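Local coordinates for protein metallophosphoesterase (PDB 4J6O) that probably acts as the manganese-dependent, calcineurin-like 2',3' phosphatase of the bacterial Pnkp-Hen1 RNA repair system, removing phosphate from RNA termini, at residues 67-78 with 114-125. Sequence-based numbering, arbitrary orientation. Where two conformers were deposited one is given.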
loop_
_atom_site.group_PDB
_atom_site.type_symbol
_atom_site.label_atom_id
_atom_site.label_comp_id
_atom_site.label_asym_id
_atom_site.label_seq_id
_atom_site.Cartn_x
_atom_site.Cartn_y
_atom_site.Cartn_z
ATOM N N VAL A 67 2.798 -5.214 5.358
ATOM C CA VAL A 67 3.583 -6.091 6.203
ATOM C C VAL A 67 5.058 -5.735 6.187
ATOM O O VAL A 67 5.470 -4.858 5.450
ATOM C CB VAL A 67 3.381 -7.568 5.743
ATOM C CG1 VAL A 67 1.870 -7.935 5.730
ATOM C CG2 VAL A 67 3.936 -7.772 4.337
ATOM N N ASP A 68 5.817 -6.371 7.092
ATOM C CA ASP A 68 7.274 -6.210 7.255
ATOM C C ASP A 68 7.671 -5.006 8.079
ATOM O O ASP A 68 6.963 -3.990 8.080
ATOM C CB ASP A 68 7.985 -6.187 5.897
ATOM C CG ASP A 68 7.946 -7.565 5.189
ATOM O OD1 ASP A 68 7.339 -8.511 5.723
ATOM O OD2 ASP A 68 8.492 -7.647 4.080
ATOM N N ARG A 69 8.754 -5.166 8.846
ATOM C CA ARG A 69 9.500 -4.100 9.530
ATOM C C ARG A 69 8.906 -3.655 10.840
ATOM O O ARG A 69 9.580 -3.644 11.870
ATOM C CB ARG A 69 9.730 -2.859 8.682
ATOM C CG ARG A 69 10.618 -3.116 7.451
ATOM C CD ARG A 69 10.899 -1.826 6.718
ATOM N NE ARG A 69 11.832 -2.022 5.589
ATOM C CZ ARG A 69 11.484 -1.926 4.312
ATOM N NH1 ARG A 69 10.215 -1.689 3.960
ATOM N NH2 ARG A 69 12.401 -2.102 3.350
ATOM N N GLY A 70 7.639 -3.266 10.796
ATOM C CA GLY A 70 7.045 -2.642 11.978
ATOM C C GLY A 70 6.550 -3.564 13.079
ATOM O O GLY A 70 6.570 -4.789 12.950
ATOM N N PRO A 71 6.048 -2.984 14.171
ATOM C CA PRO A 71 5.813 -3.703 15.422
ATOM C C PRO A 71 4.469 -4.393 15.544
ATOM O O PRO A 71 4.340 -5.231 16.441
ATOM C CB PRO A 71 5.880 -2.584 16.463
ATOM C CG PRO A 71 5.341 -1.429 15.714
ATOM C CD PRO A 71 5.939 -1.515 14.356
ATOM N N LYS A 72 3.510 -4.084 14.659
ATOM C CA LYS A 72 2.126 -4.525 14.837
ATOM C C LYS A 72 1.537 -4.981 13.504
ATOM O O LYS A 72 0.447 -4.617 13.104
ATOM C CB LYS A 72 1.280 -3.424 15.512
ATOM C CG LYS A 72 1.577 -3.320 16.990
ATOM C CD LYS A 72 0.645 -2.311 17.629
ATOM C CE LYS A 72 0.983 -2.097 19.117
ATOM N NZ LYS A 72 -0.166 -1.331 19.757
ATOM N N ILE A 73 2.317 -5.764 12.773
ATOM C CA ILE A 73 1.903 -6.256 11.470
ATOM C C ILE A 73 0.554 -7.053 11.466
ATOM O O ILE A 73 -0.266 -6.867 10.572
ATOM C CB ILE A 73 3.035 -7.113 10.903
ATOM C CG1 ILE A 73 4.278 -6.230 10.765
ATOM C CG2 ILE A 73 2.611 -7.726 9.589
ATOM C CD1 ILE A 73 5.644 -7.016 10.576
ATOM N N THR A 74 0.317 -7.956 12.427
ATOM C CA THR A 74 -0.934 -8.715 12.359
ATOM C C THR A 74 -2.166 -7.848 12.670
ATOM O O THR A 74 -3.202 -8.069 12.108
ATOM C CB THR A 74 -0.970 -9.983 13.257
ATOM O OG1 THR A 74 -0.867 -9.600 14.626
ATOM C CG2 THR A 74 0.177 -10.916 12.910
ATOM N N GLU A 75 -1.989 -6.827 13.510
ATOM C CA GLU A 75 -3.082 -5.907 13.795
ATOM C C GLU A 75 -3.391 -5.079 12.553
ATOM O O GLU A 75 -4.572 -4.875 12.241
ATOM C CB GLU A 75 -2.772 -4.994 14.979
ATOM C CG GLU A 75 -2.703 -5.727 16.323
ATOM C CD GLU A 75 -3.828 -6.744 16.522
ATOM O OE1 GLU A 75 -5.017 -6.348 16.486
ATOM O OE2 GLU A 75 -3.512 -7.945 16.704
ATOM N N VAL A 76 -2.343 -4.609 11.856
ATOM C CA VAL A 76 -2.574 -3.931 10.588
ATOM C C VAL A 76 -3.363 -4.845 9.638
ATOM O O VAL A 76 -4.308 -4.432 8.986
ATOM C CB VAL A 76 -1.249 -3.513 9.894
ATOM C CG1 VAL A 76 -1.501 -2.998 8.486
ATOM C CG2 VAL A 76 -0.544 -2.415 10.725
ATOM N N LEU A 77 -2.945 -6.100 9.546
ATOM C CA LEU A 77 -3.615 -7.009 8.630
ATOM C C LEU A 77 -5.074 -7.201 9.012
ATOM O O LEU A 77 -5.978 -7.158 8.153
ATOM C CB LEU A 77 -2.903 -8.366 8.629
ATOM C CG LEU A 77 -1.668 -8.377 7.742
ATOM C CD1 LEU A 77 -0.842 -9.605 8.098
ATOM C CD2 LEU A 77 -2.058 -8.395 6.287
ATOM N N LYS A 78 -5.320 -7.399 10.293
ATOM C CA LYS A 78 -6.713 -7.621 10.713
ATOM C C LYS A 78 -7.573 -6.406 10.393
ATOM O O LYS A 78 -8.714 -6.524 9.974
ATOM C CB LYS A 78 -6.759 -7.902 12.215
ATOM C CG LYS A 78 -6.147 -9.232 12.577
ATOM C CD LYS A 78 -5.981 -9.393 14.059
ATOM C CE LYS A 78 -5.094 -10.576 14.356
ATOM N NZ LYS A 78 -5.126 -10.831 15.781
ATOM N N GLY A 114 12.807 -6.827 6.661
ATOM C CA GLY A 114 11.678 -6.813 7.593
ATOM C C GLY A 114 10.765 -8.017 7.580
ATOM O O GLY A 114 9.843 -8.099 8.398
ATOM N N LEU A 115 10.981 -8.938 6.639
ATOM C CA LEU A 115 10.108 -10.105 6.557
ATOM C C LEU A 115 10.208 -10.964 7.813
ATOM O O LEU A 115 9.235 -11.602 8.233
ATOM C CB LEU A 115 10.392 -10.940 5.283
ATOM C CG LEU A 115 9.614 -12.260 5.128
ATOM C CD1 LEU A 115 8.100 -12.077 5.107
ATOM C CD2 LEU A 115 10.053 -12.875 3.818
ATOM N N ASP A 116 11.376 -10.964 8.431
ATOM C CA ASP A 116 11.553 -11.706 9.671
ATOM C C ASP A 116 10.524 -11.228 10.698
ATOM O O ASP A 116 9.961 -12.040 11.426
ATOM C CB ASP A 116 12.968 -11.555 10.233
ATOM C CG ASP A 116 13.261 -10.123 10.705
ATOM O OD1 ASP A 116 13.039 -9.187 9.918
ATOM O OD2 ASP A 116 13.712 -9.950 11.861
ATOM N N ARG A 117 10.278 -9.919 10.753
ATOM C CA ARG A 117 9.340 -9.444 11.754
ATOM C C ARG A 117 7.938 -9.949 11.446
ATOM O O ARG A 117 7.215 -10.311 12.346
ATOM C CB ARG A 117 9.264 -7.901 11.838
ATOM C CG ARG A 117 10.592 -7.192 11.957
ATOM C CD ARG A 117 11.324 -7.649 13.184
ATOM N NE ARG A 117 12.736 -7.270 13.175
ATOM C CZ ARG A 117 13.204 -6.073 13.523
ATOM N NH1 ARG A 117 12.375 -5.098 13.897
ATOM N NH2 ARG A 117 14.510 -5.849 13.494
ATOM N N THR A 118 7.557 -9.986 10.168
ATOM C CA THR A 118 6.201 -10.419 9.804
ATOM C C THR A 118 6.045 -11.878 10.245
ATOM O O THR A 118 5.021 -12.282 10.812
ATOM C CB THR A 118 5.962 -10.347 8.279
ATOM O OG1 THR A 118 6.052 -8.980 7.852
ATOM C CG2 THR A 118 4.555 -10.917 7.884
ATOM N N LEU A 119 7.077 -12.663 9.987
ATOM C CA LEU A 119 6.948 -14.093 10.213
ATOM C C LEU A 119 6.848 -14.409 11.697
ATOM O O LEU A 119 6.063 -15.261 12.121
ATOM C CB LEU A 119 8.117 -14.825 9.585
ATOM C CG LEU A 119 8.097 -14.778 8.052
ATOM C CD1 LEU A 119 9.396 -15.393 7.488
ATOM C CD2 LEU A 119 6.844 -15.450 7.494
ATOM N N GLU A 120 7.637 -13.698 12.487
ATOM C CA GLU A 120 7.626 -13.930 13.923
ATOM C C GLU A 120 6.346 -13.415 14.577
ATOM O O GLU A 120 5.868 -13.986 15.556
ATOM C CB GLU A 120 8.865 -13.346 14.578
ATOM C CG GLU A 120 8.892 -11.862 14.681
ATOM C CD GLU A 120 10.255 -11.357 15.126
ATOM O OE1 GLU A 120 11.251 -12.108 15.001
ATOM O OE2 GLU A 120 10.333 -10.205 15.606
ATOM N N GLN A 121 5.762 -12.380 13.992
ATOM C CA GLN A 121 4.469 -11.904 14.455
ATOM C C GLN A 121 3.312 -12.805 13.995
ATOM O O GLN A 121 2.352 -13.037 14.734
ATOM C CB GLN A 121 4.276 -10.434 14.062
ATOM C CG GLN A 121 5.283 -9.523 14.807
ATOM C CD GLN A 121 5.189 -8.073 14.341
ATOM O OE1 GLN A 121 4.115 -7.621 13.998
ATOM N NE2 GLN A 121 6.342 -7.369 14.267
ATOM N N LEU A 122 3.392 -13.313 12.773
ATOM C CA LEU A 122 2.362 -14.210 12.261
ATOM C C LEU A 122 2.332 -15.524 13.039
ATOM O O LEU A 122 1.269 -16.128 13.235
ATOM C CB LEU A 122 2.591 -14.509 10.774
ATOM C CG LEU A 122 1.926 -13.534 9.804
ATOM C CD1 LEU A 122 2.126 -14.058 8.407
ATOM C CD2 LEU A 122 0.449 -13.345 10.093
ATOM N N ALA A 123 3.510 -15.955 13.472
ATOM C CA ALA A 123 3.679 -17.199 14.207
ATOM C C ALA A 123 2.809 -17.254 15.455
ATOM O O ALA A 123 2.397 -18.326 15.885
ATOM C CB ALA A 123 5.131 -17.384 14.579
ATOM N N LYS A 124 2.540 -16.094 16.038
ATOM C CA LYS A 124 1.703 -16.008 17.230
ATOM C C LYS A 124 0.189 -16.137 16.966
ATOM O O LYS A 124 -0.604 -16.105 17.900
ATOM C CB LYS A 124 1.987 -14.688 17.957
ATOM C CG LYS A 124 3.462 -14.432 18.200
ATOM C CD LYS A 124 3.709 -13.043 18.808
ATOM C CE LYS A 124 5.201 -12.810 19.080
ATOM N NZ LYS A 124 5.447 -11.665 20.016
ATOM N N GLU A 125 -0.208 -16.273 15.703
ATOM C CA GLU A 125 -1.623 -16.301 15.324
ATOM C C GLU A 125 -2.005 -17.710 14.942
ATOM O O GLU A 125 -1.133 -18.492 14.572
ATOM C CB GLU A 125 -1.867 -15.402 14.110
ATOM C CG GLU A 125 -1.575 -13.929 14.343
ATOM C CD GLU A 125 -2.638 -13.283 15.214
ATOM O OE1 GLU A 125 -2.325 -12.275 15.881
ATOM O OE2 GLU A 125 -3.780 -13.788 15.230
HETATM O O HOH W 1 9.725 -4.214 14.430
HETATM O O HOH W 2 1.689 -8.258 15.090
#
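The loop carrying the VDRG end of the GDxVDRG signature of the calcineurin-like phosphoesterases, running into helix 73-86, rests on helix 115-122, and Gln-121 spans the junction with its side-chain amide. NE2 of Gln-121 donates to Gly-70 O at 2.9 Å; the bond is nearly straight (167°) and lies in both amide planes. On the other side of the same group, Ile-73 N donates to Gln-121 OE1 at 2.9 Å, along a more bent path. A water joins OE1 to Thr-74 N, so two bonds on OE1 and one on NE2 fix the rotation of the amide and bring an acceptor to the first turn of the helix.

Nearer the metal, Thr-118 OG1 donates to the anti lone pair of Asp-68 OD1 at 2.5 Å, a short bond. OG1 stands beside its own backbone N (chi1 -64°), which turns the hydroxyl to the loop while CD1 of Ile-73 packs against it. This is consistent with Thr-118 positioning Asp-68, whose other carboxylate oxygen, OD2, bonds His-96. Arg-69 N donates to Gly-114 O at 3.2 Å, and a water links Arg-69 O to Arg-117 NH1.

At the far end, Thr-74 CG2 lies 3.7 Å from Leu-122 CD2. Beyond it, Lys-78 NZ, on an extended chain, forms a salt bridge with Glu-125 OE1 at 3.2 Å, on the syn side but out of the carboxylate plane; the aromatic ring of Phe-129 adds a cation-pi contact. The axes of helix segments 73-78 and 115-122 come within 9.8 Å and cross at -76°. With Val-67 O bonded to His-21 and Arg-69 about 4 Å from manganese at nearest atoms, the arrangement is that of a metallophosphoesterase active-site loop resting on a neighbouring helix.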